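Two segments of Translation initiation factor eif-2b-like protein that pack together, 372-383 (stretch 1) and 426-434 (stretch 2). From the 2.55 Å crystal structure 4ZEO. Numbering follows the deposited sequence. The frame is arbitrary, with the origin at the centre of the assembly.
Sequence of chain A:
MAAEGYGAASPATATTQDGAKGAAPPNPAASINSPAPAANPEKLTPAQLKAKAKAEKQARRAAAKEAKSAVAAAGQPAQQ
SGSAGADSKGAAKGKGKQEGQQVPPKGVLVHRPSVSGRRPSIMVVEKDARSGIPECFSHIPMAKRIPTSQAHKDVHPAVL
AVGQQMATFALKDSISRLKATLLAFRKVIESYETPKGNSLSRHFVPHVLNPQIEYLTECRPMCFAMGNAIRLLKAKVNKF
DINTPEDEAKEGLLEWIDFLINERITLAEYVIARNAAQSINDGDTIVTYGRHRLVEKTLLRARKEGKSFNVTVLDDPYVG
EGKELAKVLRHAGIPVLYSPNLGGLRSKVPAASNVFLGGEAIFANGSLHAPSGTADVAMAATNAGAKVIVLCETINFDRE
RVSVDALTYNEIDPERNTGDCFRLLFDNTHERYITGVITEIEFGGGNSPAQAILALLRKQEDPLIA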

# COMPACT_ATOMS: atom_id res chain seq x y z
N SER A 372 -2.62 -6.42 12.95
CA SER A 372 -2.77 -6.42 14.39
C SER A 372 -1.45 -6.82 15.08
O SER A 372 -0.79 -7.78 14.68
CB SER A 372 -3.92 -7.36 14.75
OG SER A 372 -3.85 -7.76 16.08
N GLY A 373 -1.07 -6.06 16.10
CA GLY A 373 0.22 -6.23 16.77
C GLY A 373 1.25 -5.16 16.40
O GLY A 373 2.24 -5.00 17.12
N THR A 374 1.00 -4.40 15.33
CA THR A 374 1.87 -3.28 14.94
C THR A 374 1.88 -2.19 16.01
O THR A 374 2.93 -1.61 16.33
CB THR A 374 1.43 -2.66 13.60
OG1 THR A 374 1.58 -3.63 12.56
CG2 THR A 374 2.25 -1.40 13.25
N ALA A 375 0.69 -1.91 16.56
CA ALA A 375 0.51 -0.89 17.59
C ALA A 375 1.30 -1.21 18.86
O ALA A 375 1.88 -0.32 19.47
CB ALA A 375 -0.96 -0.73 17.93
N ASP A 376 1.33 -2.49 19.25
CA ASP A 376 2.07 -2.87 20.45
C ASP A 376 3.56 -2.60 20.26
O ASP A 376 4.22 -2.11 21.17
CB ASP A 376 1.81 -4.34 20.80
CG ASP A 376 0.35 -4.62 21.01
OD1 ASP A 376 -0.17 -4.34 22.10
OD2 ASP A 376 -0.31 -5.08 20.06
N VAL A 377 4.06 -2.90 19.06
CA VAL A 377 5.46 -2.65 18.72
C VAL A 377 5.79 -1.14 18.77
O VAL A 377 6.76 -0.75 19.42
CB VAL A 377 5.79 -3.19 17.31
CG1 VAL A 377 7.25 -2.92 16.95
CG2 VAL A 377 5.51 -4.67 17.25
N ALA A 378 4.96 -0.32 18.12
CA ALA A 378 5.14 1.13 18.12
C ALA A 378 5.00 1.74 19.53
O ALA A 378 5.74 2.66 19.89
CB ALA A 378 4.14 1.79 17.17
N MET A 379 4.05 1.26 20.31
CA MET A 379 3.90 1.75 21.68
C MET A 379 5.11 1.41 22.55
O MET A 379 5.59 2.25 23.32
CB MET A 379 2.64 1.17 22.32
CG MET A 379 1.34 1.79 21.79
SD MET A 379 -0.16 1.25 22.65
CE MET A 379 -0.28 -0.43 22.08
N ALA A 380 5.61 0.18 22.42
CA ALA A 380 6.77 -0.27 23.20
C ALA A 380 8.02 0.54 22.85
O ALA A 380 8.79 0.91 23.72
CB ALA A 380 7.01 -1.76 22.97
N ALA A 381 8.20 0.79 21.56
CA ALA A 381 9.33 1.56 21.08
C ALA A 381 9.26 3.03 21.52
O ALA A 381 10.27 3.59 22.00
CB ALA A 381 9.40 1.44 19.58
N THR A 382 8.07 3.62 21.44
CA THR A 382 7.89 5.01 21.83
C THR A 382 8.25 5.17 23.31
O THR A 382 8.87 6.18 23.69
CB THR A 382 6.43 5.52 21.57
OG1 THR A 382 6.15 5.47 20.18
CG2 THR A 382 6.23 6.98 22.04
N ASN A 383 7.93 4.16 24.12
CA ASN A 383 8.26 4.23 25.54
C ASN A 383 9.72 4.05 25.87
O ASN A 383 10.22 4.61 26.84
CB ASN A 383 7.50 3.16 26.34
CG ASN A 383 6.14 3.62 26.81
OD1 ASN A 383 5.14 3.52 26.10
ND2 ASN A 383 6.10 4.12 28.04
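Stretch 2 426-434: FDNTHERYI

Stretch 2 runs beside the helix 374-383 in nearly the same direction: its strand, 426-429, makes an angle of 26° with the helix axis and approaches it to 7.5 Å. After His430 the chain turns through a short 3-10 segment, 431-433, and keeps following the helix, so that Phe426 lies beside Ser372, Thr429 beside Ala375 and Tyr433 beside Thr382.

Asp427 serves the start of the helix, where the first backbone NH groups lack partners within the helix. Its short side chain ends in a carboxylate, a charged acceptor suited to such NH groups. With chi1 in p, its OD2 accepts hydrogen bonds from Gly373 N at 2.6 Å and from Ala375 N at 3.3 Å. Gly373, at the N-cap position, has a positive phi of 104°, at which a CB would jam against the preceding carbonyl oxygen.

Two residues further along the strand, Thr429 points toward the helix, and small residues let it come close: its OG1 lies 3.1 Å from Ala375 CA, and its CG2 3.6 Å from Ala378 CB.

Tyr433 has the largest area covered by the other stretch, 102 Å². Its broad ring offers one face to Met379, whose CG sits 3.3 Å from the ring centroid, almost on the ring normal, in a CH-pi contact. Thr382 OG1, hydrogen-bonded to Ala378 O at 2.9 Å, lies at the ring edge, 3.5 Å from Tyr433 CB.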

# COMPACT_ATOMS: atom_id res chain seq x y z
N PHE A 426 -6.63 -6.08 11.86
CA PHE A 426 -5.92 -4.81 11.79
C PHE A 426 -6.01 -4.13 13.14
O PHE A 426 -6.97 -4.37 13.88
CB PHE A 426 -6.53 -3.90 10.71
CG PHE A 426 -6.27 -4.35 9.31
CD1 PHE A 426 -4.98 -4.38 8.80
CD2 PHE A 426 -7.32 -4.80 8.50
CE1 PHE A 426 -4.73 -4.81 7.51
CE2 PHE A 426 -7.09 -5.23 7.20
CZ PHE A 426 -5.79 -5.24 6.70
N ASP A 427 -5.01 -3.33 13.50
CA ASP A 427 -5.13 -2.49 14.68
C ASP A 427 -4.74 -1.04 14.31
O ASP A 427 -4.26 -0.77 13.21
CB ASP A 427 -4.32 -3.04 15.88
CG ASP A 427 -2.80 -3.00 15.67
OD1 ASP A 427 -2.30 -2.32 14.76
OD2 ASP A 427 -2.08 -3.66 16.45
N ASN A 428 -4.96 -0.12 15.23
CA ASN A 428 -4.67 1.28 14.99
C ASN A 428 -3.48 1.80 15.76
O ASN A 428 -3.45 1.73 16.99
CB ASN A 428 -5.90 2.11 15.32
CG ASN A 428 -5.77 3.53 14.87
OD1 ASN A 428 -5.62 4.43 15.70
ND2 ASN A 428 -5.78 3.75 13.56
N THR A 429 -2.49 2.34 15.06
CA THR A 429 -1.37 2.94 15.77
C THR A 429 -1.55 4.45 15.79
O THR A 429 -1.40 5.12 14.75
CB THR A 429 0.01 2.57 15.15
OG1 THR A 429 0.22 1.15 15.21
CG2 THR A 429 1.13 3.26 15.91
N HIS A 430 -1.82 5.00 16.99
CA HIS A 430 -2.05 6.44 17.17
C HIS A 430 -0.77 7.19 16.77
O HIS A 430 0.32 6.69 16.98
CB HIS A 430 -2.41 6.75 18.61
CG HIS A 430 -2.94 8.13 18.83
ND1 HIS A 430 -2.12 9.24 18.86
CD2 HIS A 430 -4.19 8.58 19.10
CE1 HIS A 430 -2.85 10.31 19.08
NE2 HIS A 430 -4.11 9.94 19.24
N GLU A 431 -0.91 8.39 16.19
CA GLU A 431 0.24 9.16 15.70
C GLU A 431 1.27 9.47 16.81
O GLU A 431 2.45 9.70 16.54
CB GLU A 431 -0.22 10.44 15.03
CG GLU A 431 -0.32 11.65 15.94
CD GLU A 431 -0.52 12.92 15.16
OE1 GLU A 431 -0.93 13.95 15.76
OE2 GLU A 431 -0.25 12.90 13.93
N ARG A 432 0.81 9.48 18.04
CA ARG A 432 1.61 9.70 19.23
C ARG A 432 2.75 8.65 19.31
O ARG A 432 3.79 8.86 19.95
CB ARG A 432 0.66 9.68 20.44
CG ARG A 432 1.24 9.40 21.78
CD ARG A 432 0.16 8.85 22.76
NE ARG A 432 -1.13 9.52 22.67
CZ ARG A 432 -2.30 8.89 22.55
NH1 ARG A 432 -3.43 9.58 22.46
NH2 ARG A 432 -2.35 7.56 22.53
N TYR A 433 2.53 7.49 18.68
CA TYR A 433 3.53 6.43 18.71
C TYR A 433 4.31 6.35 17.42
O TYR A 433 5.03 5.37 17.18
CB TYR A 433 2.89 5.06 19.01
CG TYR A 433 2.02 5.09 20.24
CD1 TYR A 433 2.58 5.29 21.52
CD2 TYR A 433 0.65 4.90 20.15
CE1 TYR A 433 1.78 5.31 22.64
CE2 TYR A 433 -0.15 4.91 21.28
CZ TYR A 433 0.42 5.12 22.51
OH TYR A 433 -0.37 5.15 23.61
N ILE A 434 4.13 7.36 16.56
CA ILE A 434 4.87 7.42 15.31
C ILE A 434 5.78 8.64 15.28
O ILE A 434 5.32 9.77 15.41
CB ILE A 434 3.91 7.43 14.10
CG1 ILE A 434 2.99 6.21 14.16
CG2 ILE A 434 4.69 7.48 12.78
CD1 ILE A 434 1.73 6.34 13.30